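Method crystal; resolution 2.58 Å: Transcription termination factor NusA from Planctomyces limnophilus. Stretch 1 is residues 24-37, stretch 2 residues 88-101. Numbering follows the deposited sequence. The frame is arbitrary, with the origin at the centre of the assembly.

Stretch 1 (24-37) EIVFEGVEQAILSA
Stretch 2, residues 88-101: VMIQKIREAERDTL

How do the two segments lie against each other? Both are helical throughout, with phi/psi close to -65/-40, and each continues beyond its ends. Their N-to-C directions differ by 129°, so they run obliquely antiparallel, and their axes approach to 7.6 Å. The register follows from the CA pairs: I25 CA to E97 CA at 6.0 Å, G29 CA to I93 CA at 3.8 Å and A33 CA to M89 CA at 5.5 Å. The middle pair marks the closest approach, and the backbones separate from it in both directions; side chains fill the widening gap, and the contact buries 591 Å², both sides summed.

Why can the backbones come so near at G29? It has no side chain, and a CB there would point toward the second helix and lie 2.5 Å from I93 CG1, a clash. The bare backbone is thus a hollow: G29 CA rests 3.8 Å from I93 CG1, while G29 O meets K92 CB at 3.5 Å. I93 (chi1 m, chi2 t) leaves its CA sideways and extends past the glycine, bringing its CD1 3.9 Å from CG1 of V26 (chi1 t). A96, small and directed toward the first helix, puts its CB 3.8 Å from I25 O.

Which bumps fill which holes? I25 (m, t) points toward the second helix and sits among I93, A96, E97 and T100. Its CG2 packs 3.8 Å from I93 O, 3.5 Å from E97 N and 4.0 Å from A96 CB. In the reciprocal arrangement, K92 enters a hole made by G29, Q32, A33 and S36. Its chain bends at chi1 and chi2, both m, then extends with chi3 and chi4 t; CD lies 3.7 Å from Q32 CB and CE 3.3 Å from S36 OG. The lysine therefore packs largely through its methylenes.

What does M89 pack against? Selenomethionine M89 (t, t, p) leaves its CA sideways, with its CG 4.1 Å from A33 CB and its SE 4.1 Å from CG2 of V30 (chi1 t). A33 CB lies next to the K92 side chain as well, 4.5 Å from K92 CG, while V30 meets the selenium farther off.

Where are the polar groups satisfied? No clear hydrogen bond crosses the contact, and its close contacts are mostly packing ones. S36 (m) turns its OG back to Q32 O at 3.0 Å, and T100 (m) does likewise from OG1 to A96 O at 3.0 Å, so each hydroxyl donates to its own helix one turn earlier. R94 NH1 pairs with E97 OE1 at 2.8 Å in a salt bridge within the second helix.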

ATOM      1  N   GLU A  24     -33.123  -9.698   4.669  1.00 75.83           N
ATOM      2  CA  GLU A  24     -33.054  -8.275   4.347  1.00 73.07           C
ATOM      3  C   GLU A  24     -32.360  -8.028   3.010  1.00 73.43           C
ATOM      4  O   GLU A  24     -32.726  -7.112   2.273  1.00 72.14           O
ATOM      5  CB  GLU A  24     -32.338  -7.510   5.462  1.00 72.55           C
ATOM      6  CG  GLU A  24     -32.503  -6.001   5.378  1.00 74.12           C
ATOM      7  CD  GLU A  24     -33.955  -5.564   5.461  1.00 76.45           C
ATOM      8  OE1 GLU A  24     -34.754  -6.254   6.130  1.00 79.28           O
ATOM      9  OE2 GLU A  24     -34.300  -4.528   4.855  1.00 76.81           O
ATOM     10  N   ILE A  25     -31.360  -8.848   2.703  1.00 74.68           N
ATOM     11  CA  ILE A  25     -30.681  -8.768   1.416  1.00 73.90           C
ATOM     12  C   ILE A  25     -31.602  -9.276   0.312  1.00 75.19           C
ATOM     13  O   ILE A  25     -31.665  -8.699  -0.776  1.00 75.00           O
ATOM     14  CB  ILE A  25     -29.369  -9.578   1.415  1.00 72.13           C
ATOM     15  CG1 ILE A  25     -28.380  -8.992   2.425  1.00 73.72           C
ATOM     16  CG2 ILE A  25     -28.752  -9.598   0.027  1.00 68.76           C
ATOM     17  CD1 ILE A  25     -27.027  -9.669   2.419  1.00 67.86           C
ATOM     18  N   VAL A  26     -32.326 -10.351   0.607  1.00 76.78           N
ATOM     19  CA  VAL A  26     -33.252 -10.947  -0.350  1.00 74.81           C
ATOM     20  C   VAL A  26     -34.399  -9.995  -0.681  1.00 74.17           C
ATOM     21  O   VAL A  26     -34.775  -9.849  -1.843  1.00 72.26           O
ATOM     22  CB  VAL A  26     -33.827 -12.275   0.177  1.00 76.33           C
ATOM     23  CG1 VAL A  26     -34.752 -12.902  -0.855  1.00 76.15           C
ATOM     24  CG2 VAL A  26     -32.703 -13.232   0.538  1.00 79.47           C
ATOM     25  N   PHE A  27     -34.949  -9.349   0.346  1.00 74.97           N
ATOM     26  CA  PHE A  27     -36.017  -8.371   0.157  1.00 72.12           C
ATOM     27  C   PHE A  27     -35.580  -7.256  -0.785  1.00 70.88           C
ATOM     28  O   PHE A  27     -36.320  -6.873  -1.690  1.00 70.71           O
ATOM     29  CB  PHE A  27     -36.454  -7.775   1.497  1.00 73.57           C
ATOM     30  CG  PHE A  27     -37.482  -8.597   2.224  1.00 74.82           C
ATOM     31  CD1 PHE A  27     -38.799  -8.620   1.795  1.00 73.92           C
ATOM     32  CD2 PHE A  27     -37.135  -9.335   3.344  1.00 74.65           C
ATOM     33  CE1 PHE A  27     -39.749  -9.372   2.463  1.00 75.75           C
ATOM     34  CE2 PHE A  27     -38.080 -10.088   4.016  1.00 76.12           C
ATOM     35  CZ  PHE A  27     -39.388 -10.106   3.575  1.00 76.54           C
ATOM     36  N   GLU A  28     -34.373  -6.743  -0.567  1.00 70.64           N
ATOM     37  CA  GLU A  28     -33.811  -5.704  -1.422  1.00 72.04           C
ATOM     38  C   GLU A  28     -33.656  -6.199  -2.857  1.00 64.36           C
ATOM     39  O   GLU A  28     -33.876  -5.451  -3.808  1.00 59.91           O
ATOM     40  CB  GLU A  28     -32.460  -5.234  -0.881  1.00 82.06           C
ATOM     41  CG  GLU A  28     -32.549  -4.400   0.386  1.00 91.35           C
ATOM     42  CD  GLU A  28     -31.186  -4.006   0.921  1.00 99.88           C
ATOM     43  OE1 GLU A  28     -30.247  -4.824   0.822  1.00102.83           O
ATOM     44  OE2 GLU A  28     -31.051  -2.876   1.436  1.00104.82           O
ATOM     45  N   GLY A  29     -33.280  -7.466  -3.001  1.00 62.91           N
ATOM     46  CA  GLY A  29     -33.117  -8.070  -4.310  1.00 60.60           C
ATOM     47  C   GLY A  29     -34.435  -8.201  -5.049  1.00 59.63           C
ATOM     48  O   GLY A  29     -34.527  -7.875  -6.232  1.00 59.63           O
ATOM     49  N   VAL A  30     -35.456  -8.679  -4.345  1.00 60.72           N
ATOM     50  CA  VAL A  30     -36.785  -8.839  -4.926  1.00 60.68           C
ATOM     51  C   VAL A  30     -37.372  -7.484  -5.316  1.00 60.75           C
ATOM     52  O   VAL A  30     -38.024  -7.356  -6.352  1.00 64.17           O
ATOM     53  CB  VAL A  30     -37.743  -9.559  -3.953  1.00 61.20           C
ATOM     54  CG1 VAL A  30     -39.143  -9.652  -4.541  1.00 54.04           C
ATOM     55  CG2 VAL A  30     -37.215 -10.946  -3.621  1.00 62.06           C
ATOM     56  N   GLU A  31     -37.126  -6.476  -4.485  1.00 62.17           N
ATOM     57  CA  GLU A  31     -37.573  -5.117  -4.774  1.00 62.94           C
ATOM     58  C   GLU A  31     -36.978  -4.615  -6.084  1.00 63.60           C
ATOM     59  O   GLU A  31     -37.684  -4.055  -6.921  1.00 68.62           O
ATOM     60  CB  GLU A  31     -37.200  -4.168  -3.631  1.00 63.89           C
ATOM     61  CG  GLU A  31     -38.072  -4.302  -2.395  1.00 66.22           C
ATOM     62  CD  GLU A  31     -37.658  -3.357  -1.283  1.00 71.33           C
ATOM     63  OE1 GLU A  31     -36.613  -2.690  -1.427  1.00 73.20           O
ATOM     64  OE2 GLU A  31     -38.378  -3.280  -0.265  1.00 72.06           O
ATOM     65  N   GLN A  32     -35.678  -4.828  -6.258  1.00 60.58           N
ATOM     66  CA  GLN A  32     -34.987  -4.396  -7.467  1.00 56.96           C
ATOM     67  C   GLN A  32     -35.471  -5.165  -8.693  1.00 57.09           C
ATOM     68  O   GLN A  32     -35.409  -4.662  -9.815  1.00 58.68           O
ATOM     69  CB  GLN A  32     -33.473  -4.556  -7.305  1.00 53.31           C
ATOM     70  CG  GLN A  32     -32.862  -3.624  -6.273  1.00 51.97           C
ATOM     71  CD  GLN A  32     -33.096  -2.162  -6.596  1.00 57.41           C
ATOM     72  OE1 GLN A  32     -33.074  -1.758  -7.758  1.00 59.10           O
ATOM     73  NE2 GLN A  32     -33.328  -1.358  -5.564  1.00 58.63           N
ATOM     74  N   ALA A  33     -35.951  -6.386  -8.473  1.00 54.94           N
ATOM     75  CA  ALA A  33     -36.507  -7.194  -9.553  1.00 56.66           C
ATOM     76  C   ALA A  33     -37.874  -6.658  -9.967  1.00 57.56           C
ATOM     77  O   ALA A  33     -38.190  -6.588 -11.155  1.00 57.18           O
ATOM     78  CB  ALA A  33     -36.606  -8.652  -9.133  1.00 57.23           C
ATOM     79  N   ILE A  34     -38.679  -6.284  -8.977  1.00 57.53           N
ATOM     80  CA  ILE A  34     -39.979  -5.674  -9.227  1.00 59.06           C
ATOM     81  C   ILE A  34     -39.798  -4.307  -9.878  1.00 59.30           C
ATOM     82  O   ILE A  34     -40.528  -3.941 -10.800  1.00 62.51           O
ATOM     83  CB  ILE A  34     -40.795  -5.525  -7.926  1.00 60.52           C
ATOM     84  CG1 ILE A  34     -41.134  -6.902  -7.350  1.00 50.82           C
ATOM     85  CG2 ILE A  34     -42.069  -4.727  -8.169  1.00 50.16           C
ATOM     86  CD1 ILE A  34     -41.912  -6.844  -6.054  1.00 64.37           C
ATOM     87  N   LEU A  35     -38.807  -3.565  -9.394  1.00 58.28           N
ATOM     88  CA  LEU A  35     -38.506  -2.236  -9.915  1.00 58.81           C
ATOM     89  C   LEU A  35     -38.119  -2.286 -11.390  1.00 61.64           C
ATOM     90  O   LEU A  35     -38.589  -1.479 -12.190  1.00 61.06           O
ATOM     91  CB  LEU A  35     -37.386  -1.589  -9.097  1.00 55.78           C
ATOM     92  CG  LEU A  35     -36.957  -0.174  -9.486  1.00 57.37           C
ATOM     93  CD1 LEU A  35     -38.163   0.740  -9.612  1.00 56.34           C
ATOM     94  CD2 LEU A  35     -35.975   0.372  -8.462  1.00 61.21           C
ATOM     95  N   SER A  36     -37.260  -3.239 -11.742  1.00 62.87           N
ATOM     96  CA  SER A  36     -36.838  -3.414 -13.127  1.00 65.55           C
ATOM     97  C   SER A  36     -38.018  -3.815 -14.005  1.00 61.83           C
ATOM     98  O   SER A  36     -38.121  -3.391 -15.156  1.00 61.78           O
ATOM     99  CB  SER A  36     -35.727  -4.460 -13.225  1.00 71.00           C
ATOM    100  OG  SER A  36     -34.541  -4.002 -12.600  1.00 79.56           O
ATOM    101  N   ALA A  37     -38.908  -4.632 -13.450  1.00 59.01           N
ATOM    102  CA  ALA A  37     -40.110  -5.051 -14.159  1.00 58.06           C
ATOM    103  C   ALA A  37     -41.063  -3.876 -14.340  1.00 60.69           C
ATOM    104  O   ALA A  37     -41.795  -3.801 -15.326  1.00 62.42           O
ATOM    105  CB  ALA A  37     -40.797  -6.184 -13.415  1.00 54.34           C
ATOM    106  N   VAL A  88     -32.964 -14.370 -13.045  1.00 96.39           N
ATOM    107  CA  VAL A  88     -32.761 -12.935 -13.200  1.00 91.27           C
ATOM    108  C   VAL A  88     -32.949 -12.229 -11.862  1.00 88.83           C
ATOM    109  O   VAL A  88     -32.245 -11.269 -11.546  1.00 87.72           O
ATOM    110  CB  VAL A  88     -33.728 -12.335 -14.236  1.00 90.62           C
ATOM    111  CG1 VAL A  88     -33.364 -10.887 -14.528  1.00 88.66           C
ATOM    112  CG2 VAL A  88     -33.713 -13.159 -15.514  1.00 93.72           C
HETATM  113  N   MSE A  89     -33.905 -12.718 -11.080  1.00 86.05           N
HETATM  114  CA  MSE A  89     -34.168 -12.180  -9.751  1.00 80.47           C
HETATM  115  C   MSE A  89     -32.998 -12.453  -8.813  1.00 81.59           C
HETATM  116  O   MSE A  89     -32.626 -11.603  -8.006  1.00 80.37           O
HETATM  117  CB  MSE A  89     -35.456 -12.776  -9.180  1.00 77.31           C
HETATM  118  CG  MSE A  89     -35.753 -12.369  -7.748  1.00 70.88           C
HETATM  119 SE   MSE A  89     -37.383 -13.194  -7.076  1.00159.46          SE
HETATM  120  CE  MSE A  89     -36.926 -15.063  -7.395  1.00107.73           C
ATOM    121  N   ILE A  90     -32.422 -13.646  -8.931  1.00 85.69           N
ATOM    122  CA  ILE A  90     -31.272 -14.032  -8.123  1.00 85.84           C
ATOM    123  C   ILE A  90     -30.069 -13.154  -8.457  1.00 85.62           C
ATOM    124  O   ILE A  90     -29.243 -12.860  -7.592  1.00 82.98           O
ATOM    125  CB  ILE A  90     -30.903 -15.515  -8.333  1.00 87.37           C
ATOM    126  CG1 ILE A  90     -32.154 -16.393  -8.254  1.00 89.49           C
ATOM    127  CG2 ILE A  90     -29.868 -15.964  -7.310  1.00 84.65           C
ATOM    128  CD1 ILE A  90     -32.845 -16.353  -6.907  1.00 88.20           C
ATOM    129  N   GLN A  91     -29.983 -12.734  -9.715  1.00 87.61           N
ATOM    130  CA  GLN A  91     -28.924 -11.830 -10.150  1.00 90.64           C
ATOM    131  C   GLN A  91     -29.057 -10.482  -9.445  1.00 87.55           C
ATOM    132  O   GLN A  91     -28.061  -9.820  -9.158  1.00 88.38           O
ATOM    133  CB  GLN A  91     -28.959 -11.646 -11.669  1.00 97.87           C
ATOM    134  CG  GLN A  91     -27.840 -10.773 -12.215  1.00102.72           C
ATOM    135  CD  GLN A  91     -27.821 -10.728 -13.730  1.00111.14           C
ATOM    136  OE1 GLN A  91     -28.539 -11.477 -14.394  1.00115.58           O
ATOM    137  NE2 GLN A  91     -26.997  -9.848 -14.286  1.00112.62           N
ATOM    138  N   LYS A  92     -30.296 -10.085  -9.168  1.00 79.83           N
ATOM    139  CA  LYS A  92     -30.562  -8.865  -8.416  1.00 70.74           C
ATOM    140  C   LYS A  92     -30.265  -9.066  -6.933  1.00 62.14           C
ATOM    141  O   LYS A  92     -29.781  -8.158  -6.258  1.00 56.80           O
ATOM    142  CB  LYS A  92     -32.014  -8.420  -8.606  1.00 71.45           C
ATOM    143  CG  LYS A  92     -32.288  -7.722  -9.929  1.00 70.95           C
ATOM    144  CD  LYS A  92     -31.634  -6.351  -9.974  1.00 66.87           C
ATOM    145  CE  LYS A  92     -32.007  -5.602 -11.243  1.00 66.41           C
ATOM    146  NZ  LYS A  92     -31.445  -4.222 -11.261  1.00 64.83           N
ATOM    147  N   ILE A  93     -30.560 -10.263  -6.432  1.00 63.27           N
ATOM    148  CA  ILE A  93     -30.306 -10.592  -5.033  1.00 65.57           C
ATOM    149  C   ILE A  93     -28.806 -10.678  -4.759  1.00 69.04           C
ATOM    150  O   ILE A  93     -28.318 -10.155  -3.756  1.00 68.50           O
ATOM    151  CB  ILE A  93     -30.979 -11.920  -4.633  1.00 63.70           C
ATOM    152  CG1 ILE A  93     -32.497 -11.818  -4.791  1.00 62.11           C
ATOM    153  CG2 ILE A  93     -30.628 -12.285  -3.201  1.00 64.13           C
ATOM    154  CD1 ILE A  93     -33.239 -13.076  -4.394  1.00 60.87           C
ATOM    155  N   ARG A  94     -28.080 -11.336  -5.659  1.00 71.65           N
ATOM    156  CA  ARG A  94     -26.628 -11.427  -5.555  1.00 73.19           C
ATOM    157  C   ARG A  94     -25.992 -10.050  -5.711  1.00 69.75           C
ATOM    158  O   ARG A  94     -24.947  -9.765  -5.125  1.00 66.97           O
ATOM    159  CB  ARG A  94     -26.068 -12.389  -6.606  1.00 75.86           C
ATOM    160  CG  ARG A  94     -26.389 -13.853  -6.349  1.00 79.55           C
ATOM    161  CD  ARG A  94     -25.786 -14.330  -5.037  1.00 81.02           C
ATOM    162  NE  ARG A  94     -26.078 -15.737  -4.777  1.00 83.78           N
ATOM    163  CZ  ARG A  94     -25.718 -16.385  -3.674  1.00 81.51           C
ATOM    164  NH1 ARG A  94     -25.049 -15.753  -2.721  1.00 79.04           N
ATOM    165  NH2 ARG A  94     -26.028 -17.665  -3.525  1.00 83.18           N
ATOM    166  N   GLU A  95     -26.632  -9.201  -6.508  1.00 71.31           N
ATOM    167  CA  GLU A  95     -26.171  -7.834  -6.702  1.00 71.76           C
ATOM    168  C   GLU A  95     -26.357  -7.034  -5.419  1.00 61.55           C
ATOM    169  O   GLU A  95     -25.539  -6.176  -5.084  1.00 56.09           O
ATOM    170  CB  GLU A  95     -26.920  -7.177  -7.862  1.00 81.07           C
ATOM    171  CG  GLU A  95     -26.288  -5.900  -8.382  1.00 90.08           C
ATOM    172  CD  GLU A  95     -26.830  -5.499  -9.742  1.00100.12           C
ATOM    173  OE1 GLU A  95     -27.686  -6.233 -10.281  1.00104.26           O
ATOM    174  OE2 GLU A  95     -26.400  -4.453 -10.273  1.00102.40           O
ATOM    175  N   ALA A  96     -27.439  -7.326  -4.701  1.00 57.99           N
ATOM    176  CA  ALA A  96     -27.712  -6.685  -3.421  1.00 52.57           C
ATOM    177  C   ALA A  96     -26.726  -7.162  -2.362  1.00 50.87           C
ATOM    178  O   ALA A  96     -26.246  -6.373  -1.548  1.00 48.71           O
ATOM    179  CB  ALA A  96     -29.141  -6.965  -2.981  1.00 49.81           C
ATOM    180  N   GLU A  97     -26.430  -8.459  -2.381  1.00 55.67           N
ATOM    181  CA  GLU A  97     -25.468  -9.049  -1.457  1.00 56.10           C
ATOM    182  C   GLU A  97     -24.082  -8.448  -1.659  1.00 53.27           C
ATOM    183  O   GLU A  97     -23.381  -8.137  -0.697  1.00 52.44           O
ATOM    184  CB  GLU A  97     -25.415 -10.568  -1.636  1.00 62.71           C
ATOM    185  CG  GLU A  97     -24.461 -11.274  -0.685  1.00 70.48           C
ATOM    186  CD  GLU A  97     -24.257 -12.735  -1.042  1.00 76.86           C
ATOM    187  OE1 GLU A  97     -24.467 -13.096  -2.218  1.00 80.84           O
ATOM    188  OE2 GLU A  97     -23.886 -13.522  -0.145  1.00 78.67           O
ATOM    189  N   ARG A  98     -23.697  -8.287  -2.921  1.00 56.56           N
ATOM    190  CA  ARG A  98     -22.406  -7.702  -3.265  1.00 59.97           C
ATOM    191  C   ARG A  98     -22.317  -6.252  -2.791  1.00 56.42           C
ATOM    192  O   ARG A  98     -21.283  -5.820  -2.281  1.00 53.30           O
ATOM    193  CB  ARG A  98     -22.169  -7.801  -4.776  1.00 63.38           C
ATOM    194  CG  ARG A  98     -21.038  -6.934  -5.305  1.00 67.00           C
ATOM    195  CD  ARG A  98     -21.575  -5.716  -6.040  1.00 69.38           C
ATOM    196  NE  ARG A  98     -22.073  -6.061  -7.368  1.00 72.83           N
ATOM    197  CZ  ARG A  98     -22.699  -5.212  -8.175  1.00 73.75           C
ATOM    198  NH1 ARG A  98     -22.914  -3.962  -7.790  1.00 73.55           N
ATOM    199  NH2 ARG A  98     -23.113  -5.614  -9.369  1.00 76.95           N
ATOM    200  N   ASP A  99     -23.408  -5.509  -2.955  1.00 56.44           N
ATOM    201  CA  ASP A  99     -23.470  -4.120  -2.511  1.00 57.06           C
ATOM    202  C   ASP A  99     -23.343  -4.012  -0.993  1.00 56.22           C
ATOM    203  O   ASP A  99     -22.705  -3.092  -0.480  1.00 39.89           O
ATOM    204  CB  ASP A  99     -24.776  -3.469  -2.974  1.00 60.88           C
ATOM    205  CG  ASP A  99     -24.767  -3.126  -4.452  1.00 67.57           C
ATOM    206  OD1 ASP A  99     -23.821  -3.537  -5.157  1.00 68.47           O
ATOM    207  OD2 ASP A  99     -25.710  -2.447  -4.912  1.00 69.89           O
ATOM    208  N   THR A 100     -23.949  -4.957  -0.283  1.00 53.76           N
ATOM    209  CA  THR A 100     -23.905  -4.971   1.175  1.00 52.32           C
ATOM    210  C   THR A 100     -22.513  -5.329   1.687  1.00 51.37           C
ATOM    211  O   THR A 100     -21.966  -4.648   2.556  1.00 51.30           O
ATOM    212  CB  THR A 100     -24.926  -5.964   1.760  1.00 54.35           C
ATOM    213  OG1 THR A 100     -26.245  -5.604   1.334  1.00 56.77           O
ATOM    214  CG2 THR A 100     -24.870  -5.954   3.280  1.00 40.55           C
ATOM    215  N   LEU A 101     -21.945  -6.399   1.139  1.00 50.60           N
ATOM    216  CA  LEU A 101     -20.623  -6.862   1.547  1.00 50.19           C
ATOM    217  C   LEU A 101     -19.544  -5.839   1.211  1.00 51.22           C
ATOM    218  O   LEU A 101     -18.525  -5.756   1.896  1.00 56.13           O
ATOM    219  CB  LEU A 101     -20.299  -8.204   0.888  1.00 49.45           C
ATOM    220  CG  LEU A 101     -21.178  -9.378   1.326  1.00 51.33           C
ATOM    221  CD1 LEU A 101     -20.809 -10.642   0.570  1.00 51.81           C
ATOM    222  CD2 LEU A 101     -21.072  -9.594   2.828  1.00 50.55           C
TER